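Local coordinates for brefeldin A esterase (Bacillus subtilis, PDB 1JKM), which is a serine hydrolase of the alpha/beta hydrolase family that degrades brefeldin A, probably by hydrolysing its lactone ester, and is homologous to mammalian hormone-sensitive lipase, at residues 80-85 / 98-103; 174-179 / 212-217; 156-161 / 263-268; 203-208 / 272-277; 85-90 / 169-174. One frame throughout, in Å; residues are numbered along the deposited sequence.

Contact 1: 80-85 / 98-103; sequences VETSTE and HVFRPA
The ring of Phe-100 has Val-80 CG1 at its edge, near the ring plane, while Thr-82 CG2 approaches obliquely, 3.6 Å from Phe-100 CD2. Thr-84 offers its methyl likewise to the next ring, CG2 lying 4.0 Å from His-98 CD2. An apolar ring suits Phe-100 because Cys-134 and Ala-138 of helix 128-139 pack on it. The two strands form the outer beta hairpin of the alpha/beta hydrolase sheet, antiparallel, with strand 80-88 outermost within the chain. Four backbone bonds join the hydrogen-bonded pairs Glu-81/Arg-101 and Ser-83/Val-99; Arg-101 N reaches Glu-81 O at 2.7 Å. On the face carrying these pairs, Ser-83 OG rests 3.4 Å from Val-99 CB, its chi1 of 56° placing it where water 1 links OG to Val-99 O. Glu-81 and Arg-101 make no salt bridge: Glu-81 OE2 and Arg-101 NE stay 5.1 Å apart, the carboxylate and guanidinium planes nearly perpendicular, and Arg-101 NH2 hydrogen-bonds to Leu-182 O.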
# COMPACT_ATOMS: atom_id res chain seq x y z
N VAL B 80 -11.02 26.59 -6.25
CA VAL B 80 -10.63 26.54 -7.65
C VAL B 80 -11.84 27.06 -8.42
O VAL B 80 -12.96 26.70 -8.04
CB VAL B 80 -10.26 25.11 -8.09
CG1 VAL B 80 -10.30 24.89 -9.59
CG2 VAL B 80 -8.86 24.80 -7.55
N GLU B 81 -11.62 27.98 -9.35
CA GLU B 81 -12.72 28.26 -10.27
C GLU B 81 -12.46 27.69 -11.66
O GLU B 81 -11.35 27.39 -12.12
CB GLU B 81 -13.06 29.73 -10.32
CG GLU B 81 -12.00 30.76 -10.00
CD GLU B 81 -12.53 32.13 -10.43
OE1 GLU B 81 -13.30 32.70 -9.63
OE2 GLU B 81 -12.19 32.57 -11.55
N THR B 82 -13.59 27.47 -12.32
CA THR B 82 -13.70 26.70 -13.55
C THR B 82 -14.45 27.55 -14.57
O THR B 82 -15.29 28.39 -14.24
CB THR B 82 -14.51 25.43 -13.27
OG1 THR B 82 -15.69 25.91 -12.57
CG2 THR B 82 -13.79 24.44 -12.34
N SER B 83 -14.08 27.41 -15.82
CA SER B 83 -14.80 28.08 -16.90
C SER B 83 -14.63 27.17 -18.10
O SER B 83 -13.83 26.22 -17.98
CB SER B 83 -14.20 29.45 -17.14
OG SER B 83 -12.81 29.29 -17.41
N THR B 84 -15.42 27.40 -19.15
CA THR B 84 -15.27 26.55 -20.33
C THR B 84 -15.09 27.44 -21.56
O THR B 84 -15.46 28.62 -21.55
CB THR B 84 -16.45 25.60 -20.57
OG1 THR B 84 -17.61 26.37 -20.88
CG2 THR B 84 -16.80 24.75 -19.36
N GLU B 85 -14.43 26.90 -22.58
CA GLU B 85 -14.21 27.61 -23.83
C GLU B 85 -14.52 26.60 -24.94
O GLU B 85 -14.42 25.40 -24.70
CB GLU B 85 -12.80 28.12 -24.02
CG GLU B 85 -12.30 29.13 -23.02
CD GLU B 85 -12.62 30.58 -23.30
OE1 GLU B 85 -13.24 30.90 -24.33
OE2 GLU B 85 -12.22 31.42 -22.46
N HIS B 98 -11.96 22.75 -20.81
CA HIS B 98 -12.37 23.00 -19.43
C HIS B 98 -11.23 23.61 -18.63
O HIS B 98 -10.16 22.98 -18.55
CB HIS B 98 -12.75 21.67 -18.78
CG HIS B 98 -13.94 20.96 -19.34
ND1 HIS B 98 -13.85 19.99 -20.30
CD2 HIS B 98 -15.26 21.07 -19.04
CE1 HIS B 98 -15.05 19.53 -20.60
NE2 HIS B 98 -15.93 20.17 -19.84
N VAL B 99 -11.37 24.83 -18.18
CA VAL B 99 -10.35 25.66 -17.57
C VAL B 99 -10.52 25.78 -16.06
O VAL B 99 -11.56 26.13 -15.50
CB VAL B 99 -10.36 27.09 -18.16
CG1 VAL B 99 -9.27 27.96 -17.54
CG2 VAL B 99 -10.18 27.06 -19.67
N PHE B 100 -9.46 25.46 -15.32
CA PHE B 100 -9.41 25.46 -13.87
C PHE B 100 -8.34 26.42 -13.39
O PHE B 100 -7.21 26.39 -13.92
CB PHE B 100 -8.99 24.05 -13.40
CG PHE B 100 -9.90 22.94 -13.83
CD1 PHE B 100 -9.81 22.38 -15.10
CD2 PHE B 100 -10.83 22.43 -12.94
CE1 PHE B 100 -10.64 21.36 -15.50
CE2 PHE B 100 -11.67 21.40 -13.33
CZ PHE B 100 -11.58 20.86 -14.59
N ARG B 101 -8.65 27.31 -12.47
CA ARG B 101 -7.57 28.13 -11.88
C ARG B 101 -7.85 28.41 -10.41
O ARG B 101 -9.00 28.30 -9.97
CB ARG B 101 -7.45 29.42 -12.70
CG ARG B 101 -8.78 30.15 -12.79
CD ARG B 101 -8.59 31.60 -13.23
NE ARG B 101 -8.20 31.64 -14.63
CZ ARG B 101 -7.03 32.11 -15.07
NH1 ARG B 101 -6.12 32.59 -14.24
NH2 ARG B 101 -6.84 32.07 -16.38
N PRO B 102 -6.82 28.67 -9.62
CA PRO B 102 -6.97 29.01 -8.21
C PRO B 102 -7.81 30.26 -7.98
O PRO B 102 -7.56 31.27 -8.62
CB PRO B 102 -5.56 29.23 -7.71
CG PRO B 102 -4.66 29.27 -8.88
CD PRO B 102 -5.46 28.98 -10.11
N ALA B 103 -8.86 30.17 -7.18
CA ALA B 103 -9.70 31.34 -6.89
C ALA B 103 -8.87 32.44 -6.21
O ALA B 103 -8.21 32.20 -5.21
CB ALA B 103 -10.87 30.98 -5.99
O HOH W 1 -11.58 29.05 -14.66

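Contact 2: 174-179 / 212-217; sequences WVDEHR and LDAIDG
Arg-179 meets Asp-216 in a salt bridge made end-on, with both terminal nitrogens directed at one oxygen. Arg-179 NH1 donates to the syn lone pair of Asp-216 OD2 at 2.9 Å, whereas NH2 reaches the same OD2 at 3.2 Å from above the carboxylate plane; the two flat groups stand 79° apart. Inside segment 174-179 a second salt bridge takes the NE end of the guanidinium: Arg-179 NE donates to Asp-176 OD1 at 2.7 Å, on the anti side. An extended chain from CG to NE carries the group between the two acids, whose charges probably balance that of the guanidinium. The network ties the end of helix 163-177 to the turn between helix 194-208 and strand 217-221, part of a beta-alpha-beta crossover of the hydrolase fold. A weak hydrogen bond runs from Arg-179 NH2 to the backbone oxygen Ala-214 O; in van der Waals contact, small Ala-214 lets Asp-176 lie close, CG being 3.6 Å from Ala-214 CA. Like charges also approach, Asp-176 OD2 standing 4.3 Å from Asp-213 OD2 with water 3 between them. Arg-211 forms a salt bridge with Asp-176 OD2, and Arg-361 with Asp-216 OD1.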
# COMPACT_ATOMS: atom_id res chain seq x y z
N TRP B 174 -4.15 26.92 -29.78
CA TRP B 174 -5.03 27.93 -29.23
C TRP B 174 -4.57 28.53 -27.92
O TRP B 174 -4.64 29.73 -27.62
CB TRP B 174 -6.44 27.33 -29.08
CG TRP B 174 -7.46 28.37 -28.73
CD1 TRP B 174 -8.21 29.12 -29.60
CD2 TRP B 174 -7.85 28.77 -27.41
NE1 TRP B 174 -9.04 29.96 -28.89
CE2 TRP B 174 -8.83 29.77 -27.54
CE3 TRP B 174 -7.45 28.39 -26.12
CZ2 TRP B 174 -9.42 30.38 -26.44
CZ3 TRP B 174 -8.04 29.00 -25.03
CH2 TRP B 174 -9.02 29.99 -25.20
N VAL B 175 -4.15 27.64 -26.99
CA VAL B 175 -3.70 28.08 -25.68
C VAL B 175 -2.44 28.93 -25.85
O VAL B 175 -2.32 29.96 -25.19
CB VAL B 175 -3.42 26.87 -24.76
CG1 VAL B 175 -2.84 27.30 -23.43
CG2 VAL B 175 -4.70 26.07 -24.52
N ASP B 176 -1.52 28.52 -26.71
CA ASP B 176 -0.31 29.26 -26.99
C ASP B 176 -0.62 30.67 -27.51
O ASP B 176 -0.16 31.67 -26.95
CB ASP B 176 0.50 28.50 -28.06
CG ASP B 176 1.77 29.28 -28.38
OD1 ASP B 176 2.53 29.61 -27.45
OD2 ASP B 176 1.99 29.57 -29.57
N GLU B 177 -1.63 30.75 -28.40
CA GLU B 177 -2.06 32.05 -28.89
C GLU B 177 -2.67 32.89 -27.78
O GLU B 177 -2.66 34.11 -27.88
CB GLU B 177 -3.05 31.97 -30.05
CG GLU B 177 -2.66 31.05 -31.19
CD GLU B 177 -3.88 30.51 -31.93
OE1 GLU B 177 -4.96 31.14 -31.83
OE2 GLU B 177 -3.78 29.45 -32.60
N HIS B 178 -3.26 32.27 -26.75
CA HIS B 178 -3.98 32.97 -25.71
C HIS B 178 -3.23 33.01 -24.39
O HIS B 178 -3.83 33.26 -23.33
CB HIS B 178 -5.40 32.38 -25.54
CG HIS B 178 -6.22 32.60 -26.78
ND1 HIS B 178 -6.14 31.77 -27.89
CD2 HIS B 178 -7.13 33.56 -27.08
CE1 HIS B 178 -6.97 32.22 -28.82
NE2 HIS B 178 -7.57 33.29 -28.36
N ARG B 179 -1.90 32.88 -24.42
CA ARG B 179 -1.12 33.10 -23.20
C ARG B 179 -1.49 34.37 -22.45
O ARG B 179 -1.80 34.32 -21.24
CB ARG B 179 0.38 33.02 -23.45
CG ARG B 179 0.90 31.63 -23.81
CD ARG B 179 2.32 31.67 -24.33
NE ARG B 179 2.80 30.41 -24.85
CZ ARG B 179 3.70 29.60 -24.28
NH1 ARG B 179 4.23 29.98 -23.12
NH2 ARG B 179 4.07 28.47 -24.88
N LEU B 212 6.84 24.02 -32.69
CA LEU B 212 7.45 23.52 -31.45
C LEU B 212 7.58 24.61 -30.39
O LEU B 212 7.44 24.33 -29.18
CB LEU B 212 8.80 22.88 -31.70
CG LEU B 212 9.12 21.51 -31.11
CD1 LEU B 212 10.61 21.27 -30.99
CD2 LEU B 212 8.41 21.26 -29.80
N ASP B 213 7.68 25.89 -30.76
CA ASP B 213 7.69 26.97 -29.78
C ASP B 213 6.44 27.13 -28.94
O ASP B 213 6.38 27.94 -28.00
CB ASP B 213 7.97 28.29 -30.53
CG ASP B 213 6.84 28.55 -31.51
OD1 ASP B 213 6.84 27.86 -32.56
OD2 ASP B 213 5.97 29.39 -31.22
N ALA B 214 5.33 26.47 -29.27
CA ALA B 214 4.10 26.54 -28.52
C ALA B 214 4.27 25.76 -27.19
O ALA B 214 3.47 26.03 -26.30
CB ALA B 214 2.95 25.92 -29.32
N ILE B 215 5.22 24.83 -27.10
CA ILE B 215 5.28 23.90 -25.96
C ILE B 215 6.60 24.09 -25.21
O ILE B 215 7.69 23.83 -25.71
CB ILE B 215 5.19 22.43 -26.47
CG1 ILE B 215 3.79 22.20 -27.07
CG2 ILE B 215 5.47 21.40 -25.39
CD1 ILE B 215 3.68 21.07 -28.05
N ASP B 216 6.51 24.48 -23.95
CA ASP B 216 7.64 24.70 -23.06
C ASP B 216 8.12 23.43 -22.33
O ASP B 216 9.34 23.29 -22.18
CB ASP B 216 7.27 25.76 -22.01
CG ASP B 216 6.95 27.11 -22.65
OD1 ASP B 216 7.79 27.57 -23.45
OD2 ASP B 216 5.89 27.68 -22.36
N GLY B 217 7.39 22.33 -22.41
CA GLY B 217 7.84 21.10 -21.72
C GLY B 217 6.72 20.07 -21.72
O GLY B 217 5.57 20.42 -22.09
O HOH W 2 4.68 30.64 -27.75
O HOH W 3 3.61 28.72 -31.58

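Contact 3: 156-161 / 263-268; sequences EGHHPF and YDPTGE
Phe-161 and Tyr-263 form the aromatic part of this contact, an offset edge-to-face pair with the Phe-161 edge turned to the Tyr-263 face. Their centroids are 5.7 Å apart and their planes meet at 64°. Phe-161 CB completes the approach with a CH-pi contact, 4.1 Å from the Tyr-263 ring centroid and over its face. With CG anti to the backbone N (chi1 175°), the Phe-161 ring swings past the tyrosine so that CD1 comes 3.5 Å from Tyr-263 OH, which lies in the phenylalanine plane. The polar part is one nearly straight backbone bond: Phe-161 N donates to Tyr-263 O at 3.0 Å, in the carbonyl plane, where helix 253-263 ends. Aliphatic packing flanks it. Pro-160 CB touches Pro-265 CD at 3.7 Å, two rigid rings suited to loops, and His-158 NE2 lies 3.6 Å from Pro-265 CG, the carbon oblique to the imidazole, while His-158 ND1 is hydrogen-bonded to Ala-152 O. His-269 meets the Phe-161 ring as well. Segment 263-268 belongs to the long, partly helical connection between strands 217-221 and 291-296, and so the contact joins the loop after strand 157-158 to the end of helix 253-263 and the loop beyond it. Because a single directional bond is flanked by proline and aromatic rings, the loop following strand 157-158 is probably held more by shape and aromatic contact than by charge.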
# COMPACT_ATOMS: atom_id res chain seq x y z
N GLU B 156 -21.85 7.13 -30.88
CA GLU B 156 -22.31 7.72 -32.11
C GLU B 156 -21.26 7.92 -33.21
O GLU B 156 -21.60 8.65 -34.16
CB GLU B 156 -22.89 9.11 -31.83
CG GLU B 156 -22.59 9.68 -30.46
CD GLU B 156 -23.90 9.91 -29.72
OE1 GLU B 156 -24.37 8.93 -29.11
OE2 GLU B 156 -24.40 11.06 -29.81
N GLY B 157 -20.07 7.33 -33.14
CA GLY B 157 -19.08 7.66 -34.18
C GLY B 157 -17.67 7.15 -33.88
O GLY B 157 -17.19 7.38 -32.77
N HIS B 158 -17.08 6.45 -34.85
CA HIS B 158 -15.70 5.97 -34.76
C HIS B 158 -14.77 7.09 -35.18
O HIS B 158 -15.10 7.78 -36.16
CB HIS B 158 -15.47 4.76 -35.64
CG HIS B 158 -14.28 3.89 -35.62
ND1 HIS B 158 -13.27 3.85 -34.67
CD2 HIS B 158 -13.93 2.92 -36.53
CE1 HIS B 158 -12.38 2.94 -34.98
NE2 HIS B 158 -12.75 2.35 -36.11
N HIS B 159 -13.70 7.38 -34.43
CA HIS B 159 -12.79 8.45 -34.80
C HIS B 159 -11.33 8.02 -34.64
O HIS B 159 -10.64 8.46 -33.72
CB HIS B 159 -12.97 9.77 -34.03
CG HIS B 159 -14.36 10.30 -33.99
ND1 HIS B 159 -15.20 10.04 -32.92
CD2 HIS B 159 -15.08 11.04 -34.87
CE1 HIS B 159 -16.36 10.62 -33.14
NE2 HIS B 159 -16.31 11.23 -34.31
N PRO B 160 -10.88 7.14 -35.52
CA PRO B 160 -9.53 6.61 -35.46
C PRO B 160 -8.47 7.66 -35.79
O PRO B 160 -8.70 8.84 -36.06
CB PRO B 160 -9.60 5.47 -36.48
CG PRO B 160 -10.51 6.03 -37.53
CD PRO B 160 -11.62 6.63 -36.71
N PHE B 161 -7.22 7.28 -35.62
CA PHE B 161 -6.07 8.17 -35.82
C PHE B 161 -6.20 8.75 -37.24
O PHE B 161 -6.45 7.92 -38.11
CB PHE B 161 -4.85 7.26 -35.77
CG PHE B 161 -3.58 8.00 -36.07
CD1 PHE B 161 -2.92 8.69 -35.06
CD2 PHE B 161 -3.06 8.02 -37.37
CE1 PHE B 161 -1.75 9.38 -35.33
CE2 PHE B 161 -1.89 8.72 -37.62
CZ PHE B 161 -1.24 9.39 -36.61
N TYR B 263 -7.99 2.25 -32.55
CA TYR B 263 -7.27 3.48 -32.85
C TYR B 263 -6.72 3.41 -34.30
O TYR B 263 -6.63 4.45 -34.93
CB TYR B 263 -6.05 3.67 -31.94
CG TYR B 263 -5.48 5.07 -31.88
CD1 TYR B 263 -6.19 6.17 -31.53
CD2 TYR B 263 -4.11 5.21 -32.12
CE1 TYR B 263 -5.69 7.46 -31.44
CE2 TYR B 263 -3.56 6.48 -32.04
CZ TYR B 263 -4.32 7.56 -31.70
OH TYR B 263 -3.73 8.79 -31.64
N ASP B 264 -6.32 2.23 -34.73
CA ASP B 264 -5.68 2.09 -36.06
C ASP B 264 -6.22 0.85 -36.75
O ASP B 264 -5.64 -0.23 -36.66
CB ASP B 264 -4.17 2.01 -35.88
CG ASP B 264 -3.36 1.86 -37.17
OD1 ASP B 264 -3.81 2.27 -38.25
OD2 ASP B 264 -2.23 1.33 -37.13
N PRO B 265 -7.45 0.91 -37.27
CA PRO B 265 -8.20 -0.28 -37.63
C PRO B 265 -7.57 -1.08 -38.77
O PRO B 265 -7.56 -2.31 -38.74
CB PRO B 265 -9.59 0.21 -37.96
CG PRO B 265 -9.61 1.68 -37.82
CD PRO B 265 -8.30 2.12 -37.26
N THR B 266 -6.84 -0.40 -39.67
CA THR B 266 -6.13 -1.10 -40.73
C THR B 266 -4.79 -1.65 -40.25
O THR B 266 -4.30 -2.59 -40.88
CB THR B 266 -5.77 -0.18 -41.91
OG1 THR B 266 -4.49 0.39 -41.61
CG2 THR B 266 -6.77 0.94 -42.06
N GLY B 267 -4.15 -0.94 -39.31
CA GLY B 267 -2.82 -1.37 -38.87
C GLY B 267 -1.72 -0.72 -39.70
O GLY B 267 -0.52 -0.95 -39.44
N GLU B 268 -2.05 0.26 -40.53
CA GLU B 268 -1.01 0.91 -41.33
C GLU B 268 -0.28 2.00 -40.56
O GLU B 268 0.67 2.58 -41.09
CB GLU B 268 -1.54 1.49 -42.64
CG GLU B 268 -2.58 2.58 -42.47
CD GLU B 268 -3.43 2.75 -43.73
OE1 GLU B 268 -3.60 1.76 -44.47
OE2 GLU B 268 -3.92 3.88 -43.94

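Contact 4: 203-208 / 272-277; sequences TLLAKR and DPIAWP
Ile-274 is the main bump, pushed into a hollow on helix 194-208 bordered by Leu-204, Leu-205 and Arg-208. Its CD1 lies 3.7 Å from Leu-204 CB and sits over the middle of the Arg-208 guanidinium, while CG2, the other branch, faces Leu-205 CG at 4.1 Å. The beta-branched side chain fits because its two arms can reach different walls; chi1 of -48° turns CG1 toward the arginine, 3.6 Å from Arg-208 NH1. A smaller bump goes the other way: Leu-204 CD1 settles against Pro-273 O and Pro-277 CB. Pro-273 CG comes up to Arg-208 NH2 at 3.8 Å, the two side chains at about a right angle. The backbone behind Ile-274 is shaped by an Asx turn, Ile-274 N donating to Asp-272 OD1 at 2.9 Å. Water 4 takes a bond from Arg-208 NH1 and gives one to Asp-272 OD1, and Glu-284 forms a salt bridge with Arg-208 NH2. The arginine thus shields the isoleucine with its flat face and spends its polar rim on water and acid.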
# COMPACT_ATOMS: atom_id res chain seq x y z
N THR B 203 3.33 16.88 -29.37
CA THR B 203 4.63 17.54 -29.42
C THR B 203 5.38 17.18 -30.69
O THR B 203 5.93 18.08 -31.31
CB THR B 203 5.46 17.22 -28.16
OG1 THR B 203 4.65 17.61 -27.02
CG2 THR B 203 6.71 18.07 -28.16
N LEU B 204 5.32 15.91 -31.11
CA LEU B 204 6.03 15.49 -32.31
C LEU B 204 5.39 16.14 -33.55
O LEU B 204 6.10 16.60 -34.44
CB LEU B 204 5.99 13.98 -32.46
CG LEU B 204 6.76 13.20 -31.38
CD1 LEU B 204 6.55 11.71 -31.56
CD2 LEU B 204 8.25 13.56 -31.38
N LEU B 205 4.07 16.24 -33.54
CA LEU B 205 3.31 16.86 -34.60
C LEU B 205 3.53 18.36 -34.64
O LEU B 205 3.80 18.91 -35.73
CB LEU B 205 1.82 16.59 -34.46
CG LEU B 205 1.00 16.01 -35.61
CD1 LEU B 205 -0.35 16.73 -35.68
CD2 LEU B 205 1.68 16.04 -36.97
N ALA B 206 3.53 19.05 -33.51
CA ALA B 206 3.89 20.45 -33.47
C ALA B 206 5.29 20.65 -34.07
O ALA B 206 5.42 21.59 -34.87
CB ALA B 206 3.81 21.05 -32.08
N LYS B 207 6.27 19.81 -33.76
CA LYS B 207 7.58 19.93 -34.36
C LYS B 207 7.56 19.78 -35.90
O LYS B 207 8.30 20.47 -36.59
CB LYS B 207 8.57 18.91 -33.80
CG LYS B 207 9.98 19.10 -34.35
CD LYS B 207 11.01 18.32 -33.55
CE LYS B 207 11.55 17.16 -34.37
NZ LYS B 207 13.04 17.12 -34.38
N ARG B 208 6.80 18.82 -36.40
CA ARG B 208 6.69 18.63 -37.84
C ARG B 208 6.06 19.83 -38.53
O ARG B 208 6.55 20.23 -39.59
CB ARG B 208 5.84 17.39 -38.12
CG ARG B 208 6.66 16.14 -37.81
CD ARG B 208 5.86 14.94 -38.30
NE ARG B 208 6.66 13.75 -38.02
CZ ARG B 208 6.24 12.56 -38.42
NH1 ARG B 208 5.08 12.51 -39.06
NH2 ARG B 208 7.00 11.53 -38.12
N ASP B 272 4.23 4.03 -37.06
CA ASP B 272 4.18 5.48 -37.12
C ASP B 272 4.31 6.12 -35.74
O ASP B 272 3.35 6.11 -34.96
CB ASP B 272 2.84 5.87 -37.74
CG ASP B 272 2.58 7.33 -37.94
OD1 ASP B 272 3.33 8.18 -37.43
OD2 ASP B 272 1.58 7.71 -38.61
N PRO B 273 5.34 6.93 -35.55
CA PRO B 273 5.62 7.59 -34.28
C PRO B 273 4.57 8.58 -33.83
O PRO B 273 4.49 8.84 -32.63
CB PRO B 273 6.94 8.35 -34.51
CG PRO B 273 7.06 8.39 -36.01
CD PRO B 273 6.56 7.00 -36.40
N ILE B 274 3.77 9.17 -34.74
CA ILE B 274 2.67 10.02 -34.26
C ILE B 274 1.56 9.21 -33.62
O ILE B 274 0.77 9.75 -32.82
CB ILE B 274 2.13 10.92 -35.39
CG1 ILE B 274 3.33 11.57 -36.10
CG2 ILE B 274 1.13 11.94 -34.89
CD1 ILE B 274 4.04 12.65 -35.33
N ALA B 275 1.35 7.99 -34.05
CA ALA B 275 0.39 7.09 -33.44
C ALA B 275 1.01 6.43 -32.21
O ALA B 275 0.34 6.25 -31.18
CB ALA B 275 -0.02 5.95 -34.38
N TRP B 276 2.24 5.93 -32.38
CA TRP B 276 2.89 5.08 -31.39
C TRP B 276 4.33 5.58 -31.22
O TRP B 276 5.30 5.10 -31.79
CB TRP B 276 2.90 3.57 -31.73
CG TRP B 276 1.51 3.04 -31.94
CD1 TRP B 276 0.96 2.70 -33.16
CD2 TRP B 276 0.49 2.83 -30.96
NE1 TRP B 276 -0.34 2.28 -32.98
CE2 TRP B 276 -0.66 2.35 -31.63
CE3 TRP B 276 0.42 3.01 -29.56
CZ2 TRP B 276 -1.84 2.04 -30.98
CZ3 TRP B 276 -0.76 2.68 -28.91
CH2 TRP B 276 -1.88 2.21 -29.61
N PRO B 277 4.52 6.61 -30.40
CA PRO B 277 5.80 7.25 -30.14
C PRO B 277 6.91 6.38 -29.60
O PRO B 277 8.09 6.76 -29.86
CB PRO B 277 5.47 8.36 -29.13
CG PRO B 277 4.02 8.66 -29.40
CD PRO B 277 3.43 7.30 -29.65
O HOH W 4 4.67 9.87 -39.32

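Contact 5: 85-90 / 169-174; sequences ETILGV and LAAVLW
Ile-87 sets its CG2 methyl squarely over the Trp-174 five-membered ring, a tight CH-pi contact 3.3 Å from the centroid and 8° off the normal. The other branch reaches the helix backbone, Ile-87 CD1 lying 3.7 Å from Ala-171 CA, an approach that a small alanine permits. With CG1 between the backbone N and the carbonyl carbon (chi1 67°), CD1 is carried to the helix while CG2 is left over the indole. Glu-85 touches the indole chiefly through CG, 4.0 Å from Trp-174 CH2, and Gly-89 CA lies 4.4 Å from Ala-170 CB. One shell out, Trp-174 is stacked on its far face by the ring of His-178, so the indole is sandwiched between isoleucine and imidazole. Leu-97 of the neighbouring strand touches both Ala-171 and Trp-174. Segment 169-174 runs at 116° to strand 85-88, the segment axes 9.2 Å apart at closest, so the arrangement is that of a helix layer laid over the sheet edge, as in the alpha/beta hydrolase fold.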
# COMPACT_ATOMS: atom_id res chain seq x y z
N GLU B 85 -14.43 26.90 -22.58
CA GLU B 85 -14.21 27.61 -23.83
C GLU B 85 -14.52 26.60 -24.94
O GLU B 85 -14.42 25.40 -24.70
CB GLU B 85 -12.80 28.12 -24.02
CG GLU B 85 -12.30 29.13 -23.02
CD GLU B 85 -12.62 30.58 -23.30
OE1 GLU B 85 -13.24 30.90 -24.33
OE2 GLU B 85 -12.22 31.42 -22.46
N THR B 86 -14.97 27.08 -26.09
CA THR B 86 -15.11 26.18 -27.23
C THR B 86 -14.23 26.69 -28.37
O THR B 86 -14.14 27.91 -28.55
CB THR B 86 -16.59 26.14 -27.66
OG1 THR B 86 -17.40 25.71 -26.54
CG2 THR B 86 -16.79 25.21 -28.84
N ILE B 87 -13.42 25.85 -28.98
CA ILE B 87 -12.72 26.17 -30.21
C ILE B 87 -13.13 25.19 -31.30
O ILE B 87 -13.77 24.17 -31.00
CB ILE B 87 -11.19 26.09 -30.00
CG1 ILE B 87 -10.75 24.66 -29.74
CG2 ILE B 87 -10.76 27.02 -28.86
CD1 ILE B 87 -9.28 24.41 -29.53
N LEU B 88 -12.73 25.43 -32.54
CA LEU B 88 -12.98 24.46 -33.59
C LEU B 88 -11.71 23.72 -34.01
O LEU B 88 -10.66 24.34 -34.13
CB LEU B 88 -13.58 25.13 -34.84
CG LEU B 88 -15.03 25.62 -34.70
CD1 LEU B 88 -15.10 27.12 -34.91
CD2 LEU B 88 -15.91 24.88 -35.69
N GLY B 89 -11.85 22.44 -34.34
CA GLY B 89 -10.71 21.66 -34.76
C GLY B 89 -10.74 21.47 -36.28
O GLY B 89 -11.51 22.09 -37.02
N VAL B 90 -9.97 20.51 -36.76
CA VAL B 90 -9.60 20.44 -38.17
C VAL B 90 -10.75 20.02 -39.06
O VAL B 90 -10.79 20.33 -40.27
CB VAL B 90 -8.36 19.52 -38.24
CG1 VAL B 90 -8.11 18.86 -39.57
CG2 VAL B 90 -7.15 20.38 -37.84
N LEU B 169 -3.52 18.93 -30.66
CA LEU B 169 -2.75 19.98 -31.31
C LEU B 169 -3.53 21.27 -31.51
O LEU B 169 -3.02 22.33 -31.14
CB LEU B 169 -2.20 19.50 -32.66
CG LEU B 169 -1.10 20.24 -33.42
CD1 LEU B 169 -1.67 21.36 -34.28
CD2 LEU B 169 -0.02 20.80 -32.50
N ALA B 170 -4.73 21.25 -32.10
CA ALA B 170 -5.54 22.48 -32.12
C ALA B 170 -5.60 23.20 -30.78
O ALA B 170 -5.44 24.44 -30.68
CB ALA B 170 -6.95 22.16 -32.62
N ALA B 171 -5.92 22.48 -29.70
CA ALA B 171 -6.03 23.10 -28.38
C ALA B 171 -4.72 23.68 -27.87
O ALA B 171 -4.71 24.79 -27.33
CB ALA B 171 -6.51 22.02 -27.40
N VAL B 172 -3.60 22.97 -28.06
CA VAL B 172 -2.30 23.51 -27.63
C VAL B 172 -1.99 24.81 -28.36
O VAL B 172 -1.64 25.79 -27.72
CB VAL B 172 -1.17 22.47 -27.80
CG1 VAL B 172 0.23 23.08 -27.74
CG2 VAL B 172 -1.26 21.40 -26.71
N LEU B 173 -2.14 24.84 -29.68
CA LEU B 173 -1.94 26.09 -30.43
C LEU B 173 -2.86 27.22 -30.03
O LEU B 173 -2.43 28.35 -29.79
CB LEU B 173 -2.13 25.80 -31.93
CG LEU B 173 -1.17 24.80 -32.56
CD1 LEU B 173 -1.46 24.68 -34.05
CD2 LEU B 173 0.29 25.18 -32.31
N TRP B 174 -4.15 26.92 -29.78
CA TRP B 174 -5.03 27.93 -29.23
C TRP B 174 -4.57 28.53 -27.92
O TRP B 174 -4.64 29.73 -27.62
CB TRP B 174 -6.44 27.33 -29.08
CG TRP B 174 -7.46 28.37 -28.73
CD1 TRP B 174 -8.21 29.12 -29.60
CD2 TRP B 174 -7.85 28.77 -27.41
NE1 TRP B 174 -9.04 29.96 -28.89
CE2 TRP B 174 -8.83 29.77 -27.54
CE3 TRP B 174 -7.45 28.39 -26.12
CZ2 TRP B 174 -9.42 30.38 -26.44
CZ3 TRP B 174 -8.04 29.00 -25.03
CH2 TRP B 174 -9.02 29.99 -25.20

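Overall arrangement
Contact 4 is the buried one, contacts 1, 2 and 5 are partly buried, and contact 3 lies at the surface. Contacts 1 and 5 share Glu-85 and strand 80-88, yet the first is backbone pairing within the sheet, the second apolar packing of helix 163-177 upon it. That helix continues into contact 2, where packing gives way to salt bridges at its end; the turn of 212-217 rests on Val-172 and on helix 194-208, used again in contact 4. Contacts 3 and 4, touching through Phe-161 and Ile-274, each join the connection between strands 217-221 and 291-296 to other elements, the first by an aromatic pair and one backbone bond, the second by aliphatic fit under an arginine.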